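PDB 4P25: major capsid protein from Norovirus Hu/GI.7/TCH-060/USA/2003, which forms the norovirus capsid and, through its protruding domain, binds histo-blood group antigens such as the fucosylated Lewis Y glycan. Local coordinates for residues V64-G69 and L156-W161; L128-N133 and G141-T146. All coordinates share one frame; numbering follows the deposited sequence.

Interaction 1: V64-G69 and L156-W161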
loop_
_atom_site.group_PDB
_atom_site.type_symbol
_atom_site.label_atom_id
_atom_site.label_comp_id
_atom_site.label_asym_id
_atom_site.label_seq_id
_atom_site.Cartn_x
_atom_site.Cartn_y
_atom_site.Cartn_z
ATOM N N VAL A 64 3.661 -5.109 1.802
ATOM C CA VAL A 64 3.828 -6.149 0.774
ATOM C C VAL A 64 5.181 -6.097 0.058
ATOM O O VAL A 64 5.559 -5.066 -0.516
ATOM C CB VAL A 64 2.692 -6.041 -0.263
ATOM C CG1 VAL A 64 2.964 -6.922 -1.490
ATOM C CG2 VAL A 64 1.344 -6.379 0.387
ATOM N N ALA A 65 5.904 -7.214 0.097
ATOM C CA ALA A 65 7.213 -7.362 -0.569
ATOM C C ALA A 65 8.243 -6.347 -0.083
ATOM O O ALA A 65 8.923 -5.694 -0.883
ATOM C CB ALA A 65 7.077 -7.313 -2.096
ATOM N N ARG A 66 8.358 -6.228 1.234
ATOM C CA ARG A 66 9.338 -5.340 1.835
ATOM C C ARG A 66 10.282 -6.139 2.712
ATOM O O ARG A 66 9.964 -7.260 3.119
ATOM C CB ARG A 66 8.643 -4.236 2.625
ATOM C CG ARG A 66 7.680 -3.441 1.754
ATOM C CD ARG A 66 7.150 -2.249 2.483
ATOM N NE ARG A 66 8.165 -1.213 2.604
ATOM C CZ ARG A 66 8.073 -0.173 3.425
ATOM N NH1 ARG A 66 7.011 -0.039 4.213
ATOM N NH2 ARG A 66 9.049 0.723 3.470
ATOM N N ILE A 67 11.460 -5.570 2.956
ATOM C CA ILE A 67 12.510 -6.228 3.720
ATOM C C ILE A 67 13.134 -5.223 4.673
ATOM O O ILE A 67 13.336 -4.054 4.319
ATOM C CB ILE A 67 13.616 -6.789 2.796
ATOM C CG1 ILE A 67 13.048 -7.839 1.836
ATOM C CG2 ILE A 67 14.746 -7.410 3.611
ATOM C CD1 ILE A 67 14.059 -8.365 0.840
ATOM N N ARG A 68 13.427 -5.669 5.887
ATOM C CA ARG A 68 14.171 -4.846 6.830
ATOM C C ARG A 68 15.206 -5.712 7.527
ATOM O O ARG A 68 14.951 -6.877 7.834
ATOM C CB ARG A 68 13.239 -4.191 7.854
ATOM C CG ARG A 68 13.950 -3.183 8.753
ATOM C CD ARG A 68 12.963 -2.415 9.610
ATOM N NE ARG A 68 13.628 -1.445 10.483
ATOM C CZ ARG A 68 12.997 -0.465 11.125
ATOM N NH1 ARG A 68 11.681 -0.308 10.981
ATOM N NH2 ARG A 68 13.676 0.371 11.900
ATOM N N GLY A 69 16.378 -5.144 7.770
ATOM C CA GLY A 69 17.410 -5.880 8.471
ATOM C C GLY A 69 18.639 -5.053 8.754
ATOM O O GLY A 69 18.770 -3.911 8.310
ATOM N N LEU A 156 15.759 -0.466 5.590
ATOM C CA LEU A 156 14.370 -0.804 5.316
ATOM C C LEU A 156 14.063 -0.480 3.874
ATOM O O LEU A 156 14.395 0.599 3.386
ATOM C CB LEU A 156 13.434 -0.012 6.235
ATOM C CG LEU A 156 11.934 0.007 5.914
ATOM C CD1 LEU A 156 11.326 -1.380 6.010
ATOM C CD2 LEU A 156 11.225 0.966 6.859
ATOM N N GLY A 157 13.432 -1.421 3.185
ATOM C CA GLY A 157 13.161 -1.201 1.779
ATOM C C GLY A 157 12.105 -2.067 1.137
ATOM O O GLY A 157 11.424 -2.862 1.789
ATOM N N THR A 158 11.987 -1.888 -0.172
ATOM C CA THR A 158 10.925 -2.485 -0.964
ATOM C C THR A 158 11.508 -3.133 -2.213
ATOM O O THR A 158 12.428 -2.590 -2.828
ATOM C CB THR A 158 9.910 -1.398 -1.370
ATOM O OG1 THR A 158 9.382 -0.776 -0.188
ATOM C CG2 THR A 158 8.766 -1.982 -2.182
ATOM N N LEU A 159 10.983 -4.299 -2.581
ATOM C CA LEU A 159 11.354 -4.936 -3.844
ATOM C C LEU A 159 11.081 -3.983 -5.001
ATOM O O LEU A 159 9.949 -3.529 -5.180
ATOM C CB LEU A 159 10.555 -6.227 -4.035
ATOM C CG LEU A 159 10.899 -7.053 -5.277
ATOM C CD1 LEU A 159 12.328 -7.565 -5.195
ATOM C CD2 LEU A 159 9.915 -8.202 -5.440
ATOM N N ALA A 160 12.116 -3.685 -5.784
ATOM C CA ALA A 160 11.996 -2.735 -6.890
ATOM C C ALA A 160 11.808 -3.416 -8.245
ATOM O O ALA A 160 10.993 -2.977 -9.056
ATOM C CB ALA A 160 13.205 -1.813 -6.930
ATOM N N TRP A 161 12.584 -4.469 -8.487
ATOM C CA TRP A 161 12.494 -5.240 -9.725
ATOM C C TRP A 161 13.135 -6.614 -9.568
ATOM O O TRP A 161 13.853 -6.857 -8.602
ATOM C CB TRP A 161 13.080 -4.482 -10.930
ATOM C CG TRP A 161 14.532 -4.024 -10.832
ATOM C CD1 TRP A 161 15.011 -2.975 -10.103
ATOM C CD2 TRP A 161 15.660 -4.558 -11.545
ATOM N NE1 TRP A 161 16.368 -2.839 -10.291
ATOM C CE2 TRP A 161 16.791 -3.801 -11.176
ATOM C CE3 TRP A 161 15.826 -5.617 -12.449
ATOM C CZ2 TRP A 161 18.069 -4.062 -11.676
ATOM C CZ3 TRP A 161 17.105 -5.871 -12.956
ATOM C CH2 TRP A 161 18.203 -5.098 -12.563
HETATM O O HOH W 1 10.672 1.335 0.901
#

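Interaction 2: L128-N133 and G141-T146. With FUC (alpha-L-fucopyranose), chain E.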
loop_
_atom_site.group_PDB
_atom_site.type_symbol
_atom_site.label_atom_id
_atom_site.label_comp_id
_atom_site.label_asym_id
_atom_site.label_seq_id
_atom_site.Cartn_x
_atom_site.Cartn_y
_atom_site.Cartn_z
ATOM N N LEU A 128 19.942 -3.288 -3.005
ATOM C CA LEU A 128 20.471 -4.582 -2.594
ATOM C C LEU A 128 20.130 -5.620 -3.647
ATOM O O LEU A 128 18.955 -5.849 -3.953
ATOM C CB LEU A 128 19.898 -4.997 -1.241
ATOM C CG LEU A 128 19.926 -3.909 -0.155
ATOM C CD1 LEU A 128 19.462 -4.472 1.177
ATOM C CD2 LEU A 128 21.315 -3.274 -0.028
ATOM N N ASP A 129 21.164 -6.230 -4.212
ATOM C CA ASP A 129 20.993 -7.232 -5.248
ATOM C C ASP A 129 21.122 -8.616 -4.610
ATOM O O ASP A 129 22.187 -9.011 -4.130
ATOM C CB ASP A 129 21.999 -6.978 -6.372
ATOM C CG ASP A 129 21.878 -5.562 -6.938
ATOM O OD1 ASP A 129 20.729 -5.093 -7.120
ATOM O OD2 ASP A 129 22.915 -4.904 -7.173
ATOM N N VAL A 130 20.003 -9.333 -4.583
ATOM C CA VAL A 130 19.880 -10.557 -3.797
ATOM C C VAL A 130 19.646 -11.767 -4.686
ATOM O O VAL A 130 18.722 -11.770 -5.510
ATOM C CB VAL A 130 18.693 -10.451 -2.817
ATOM C CG1 VAL A 130 18.554 -11.725 -1.995
ATOM C CG2 VAL A 130 18.854 -9.231 -1.915
ATOM N N LYS A 131 20.476 -12.792 -4.516
ATOM C CA LYS A 131 20.296 -14.044 -5.245
ATOM C C LYS A 131 19.650 -15.089 -4.344
ATOM O O LYS A 131 19.876 -15.101 -3.130
ATOM C CB LYS A 131 21.635 -14.569 -5.781
ATOM C CG LYS A 131 22.358 -13.592 -6.693
ATOM C CD LYS A 131 23.478 -14.275 -7.461
ATOM C CE LYS A 131 22.943 -15.130 -8.604
ATOM N NZ LYS A 131 22.451 -14.316 -9.758
ATOM N N GLN A 132 18.844 -15.959 -4.945
ATOM C CA GLN A 132 18.198 -17.042 -4.206
ATOM C C GLN A 132 19.029 -18.314 -4.306
ATOM O O GLN A 132 18.599 -19.330 -4.863
ATOM C CB GLN A 132 16.763 -17.259 -4.692
ATOM C CG GLN A 132 15.866 -16.056 -4.406
ATOM C CD GLN A 132 14.407 -16.296 -4.751
ATOM O OE1 GLN A 132 13.818 -17.299 -4.352
ATOM N NE2 GLN A 132 13.816 -15.365 -5.495
ATOM N N ASN A 133 20.241 -18.225 -3.770
ATOM C CA ASN A 133 21.140 -19.369 -3.702
ATOM C C ASN A 133 21.313 -19.828 -2.251
ATOM O O ASN A 133 20.466 -19.532 -1.410
ATOM C CB ASN A 133 22.475 -19.065 -4.392
ATOM C CG ASN A 133 23.072 -17.735 -3.963
ATOM O OD1 ASN A 133 22.632 -17.127 -2.988
ATOM N ND2 ASN A 133 24.093 -17.282 -4.689
ATOM N N GLY A 141 16.469 -16.169 8.996
ATOM C CA GLY A 141 16.523 -14.746 9.263
ATOM C C GLY A 141 17.746 -14.045 8.704
ATOM O O GLY A 141 18.157 -13.013 9.224
ATOM N N SER A 142 18.334 -14.597 7.648
ATOM C CA SER A 142 19.439 -13.910 6.992
ATOM C C SER A 142 19.463 -14.136 5.488
ATOM O O SER A 142 19.122 -15.216 4.997
ATOM C CB SER A 142 20.784 -14.299 7.612
ATOM O OG SER A 142 21.104 -15.649 7.346
ATOM N N ILE A 143 19.858 -13.094 4.764
ATOM C CA ILE A 143 20.116 -13.200 3.336
ATOM C C ILE A 143 21.411 -12.470 3.041
ATOM O O ILE A 143 21.884 -11.676 3.859
ATOM C CB ILE A 143 18.979 -12.584 2.487
ATOM C CG1 ILE A 143 18.829 -11.087 2.787
ATOM C CG2 ILE A 143 17.671 -13.343 2.699
ATOM C CD1 ILE A 143 17.749 -10.404 1.972
ATOM N N GLU A 144 22.003 -12.744 1.886
ATOM C CA GLU A 144 23.176 -11.996 1.469
ATOM C C GLU A 144 22.837 -11.122 0.270
ATOM O O GLU A 144 21.824 -11.333 -0.392
ATOM C CB GLU A 144 24.352 -12.932 1.179
ATOM C CG GLU A 144 24.770 -13.721 2.425
ATOM C CD GLU A 144 26.125 -14.406 2.302
ATOM O OE1 GLU A 144 26.799 -14.243 1.266
ATOM O OE2 GLU A 144 26.507 -15.113 3.259
ATOM N N PHE A 145 23.668 -10.117 0.022
ATOM C CA PHE A 145 23.460 -9.232 -1.119
ATOM C C PHE A 145 24.776 -8.661 -1.619
ATOM O O PHE A 145 25.793 -8.685 -0.917
ATOM C CB PHE A 145 22.489 -8.082 -0.770
ATOM C CG PHE A 145 23.027 -7.111 0.257
ATOM C CD1 PHE A 145 23.835 -6.048 -0.121
ATOM C CD2 PHE A 145 22.709 -7.256 1.603
ATOM C CE1 PHE A 145 24.338 -5.156 0.827
ATOM C CE2 PHE A 145 23.201 -6.368 2.551
ATOM C CZ PHE A 145 24.013 -5.315 2.160
ATOM N N THR A 146 24.750 -8.156 -2.843
ATOM C CA THR A 146 25.805 -7.287 -3.328
ATOM C C THR A 146 25.142 -5.946 -3.600
ATOM O O THR A 146 23.922 -5.885 -3.805
ATOM C CB THR A 146 26.482 -7.835 -4.609
ATOM O OG1 THR A 146 25.503 -8.029 -5.637
ATOM C CG2 THR A 146 27.188 -9.159 -4.324
HETATM C C1 FUC E . 21.575 -6.904 -12.309
HETATM C C2 FUC E . 22.103 -5.884 -11.313
HETATM C C3 FUC E . 23.389 -5.274 -11.845
HETATM C C4 FUC E . 23.147 -4.715 -13.238
HETATM C C5 FUC E . 22.561 -5.800 -14.126
HETATM C C6 FUC E . 22.311 -5.234 -15.525
HETATM O O2 FUC E . 22.362 -6.529 -10.059
HETATM O O3 FUC E . 23.814 -4.217 -10.972
HETATM O O4 FUC E . 22.230 -3.613 -13.159
HETATM O O5 FUC E . 21.323 -6.260 -13.566
HETATM O O HOH W 2 24.364 -10.500 -6.206
HETATM O O HOH W 3 20.994 -14.406 -0.355
HETATM O O HOH W 4 22.665 -12.588 -2.713
#

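Interaction 1: V64-G69 and L156-W161
Leu156 lies against two arginines of the antiparallel strand 66-69. Its CG, anti to the backbone N (chi1 167°), sits 3.8 Å from Arg66 NH2; CD1 rests over one face of the Arg66 guanidinium, offset toward the rim, and touches Arg68 CB at 3.9 Å. Gly157 pairs with Ile67 through two backbone hydrogen bonds, Gly157 N to Ile67 O and Ile67 N to Gly157 O, both 2.9 Å. Arg66 CB also packs at 3.2 Å from Gly157 O. Thr158 contributes its hydroxyl: Arg66 NE gives OG1 a weak, bent hydrogen bond (3.1 Å, 132°), and a water joins Arg66 NH2 to the same OG1. The bend of the arginine at chi3 (73°) turns NE back toward the threonine, while Arg66 NH1 is bonded to the carbonyl of Ser62. Leu159 closes the pairing with an almost straight bond from its N to Ala65 O (3.0 Å), and its CB meets Ala65 CB. Beyond it, Ala160 and Trp161 form a classic beta bulge opposite His110, and Trp161 enters the glycan pocket. The pair occupies the middle of a six-stranded antiparallel sheet, with strand 78-83 next to 66-73 and strand 108-115 next to 154-163.

Interaction 2: L128-N133 and G141-T146
Leu128 CG stands anti to its own carbonyl carbon (chi1 -47°), and chi2 (-174°) sets CD1 anti to CA, leaving CD2 as the branch over the ring of Phe145, whose CG sits between its backbone N and carbonyl carbon (chi1 66°). Leu128 CD2 makes the CH-pi contact, 3.9 Å from the Phe145 ring centroid and displaced toward the CD1-CE1 side. Val130 CG2 reaches Phe145 CB at 4.0 Å and, more loosely, Ile143 CD1, while Val130 CG1 lies against Glu144 O. Between these apolar contacts Asp129 and Thr146 form a single antiparallel bridge, linking the outermost strands of the six-stranded sheet, 125-130 and 142-144, consistent with the barrel known for the outer part of the norovirus P domain. Asp129 N donates to Thr146 O at 2.8 Å, and Thr146 N returns a bond to Asp129 O at 3.0 Å. Phe145 CA adds a CA-H...O contact to Asp129 O. Past the bridge the chains diverge, and water takes the place of direct pairing: one molecule joins Lys131 N to Glu144 O, with 2.8 Å to each, and another spans Lys131 O and Glu144 N. A third water touches Thr146 OG1 and, weakly, Asp129 O. Fucose O2 stands over the flat face of the Asp129 carboxylate, 3.3 Å from CG. The chemistry is thus divided: apolar side chains and a short backbone bridge join the segments, whereas the carboxylate lines the pocket with a face against the sugar, its OD1 salt-bridged to Arg127, which probably helps to orient it and balance its charge.

How the interactions relate
Both contacts belong to one antiparallel sheet, but to different parts of it. Interaction 1 joins two central neighbours, strands 66-73 and 154-163, and is almost wholly buried; interaction 2, also mostly buried but with Thr146 exposed, brings together its outermost strands, 125-130 and 142-144, around a single bridge farther from the centre of the chain. Regular backbone pairing and arginine packing characterise the first, with one bridging water, whereas the second combines an aromatic-aliphatic contact with several waters as its segments diverge. Their centres are 12 Å apart. Each contributes a residue to the glycan pocket: Trp161 lies beyond the paired part of 156-161, while Asp129 belongs to the bridge itself.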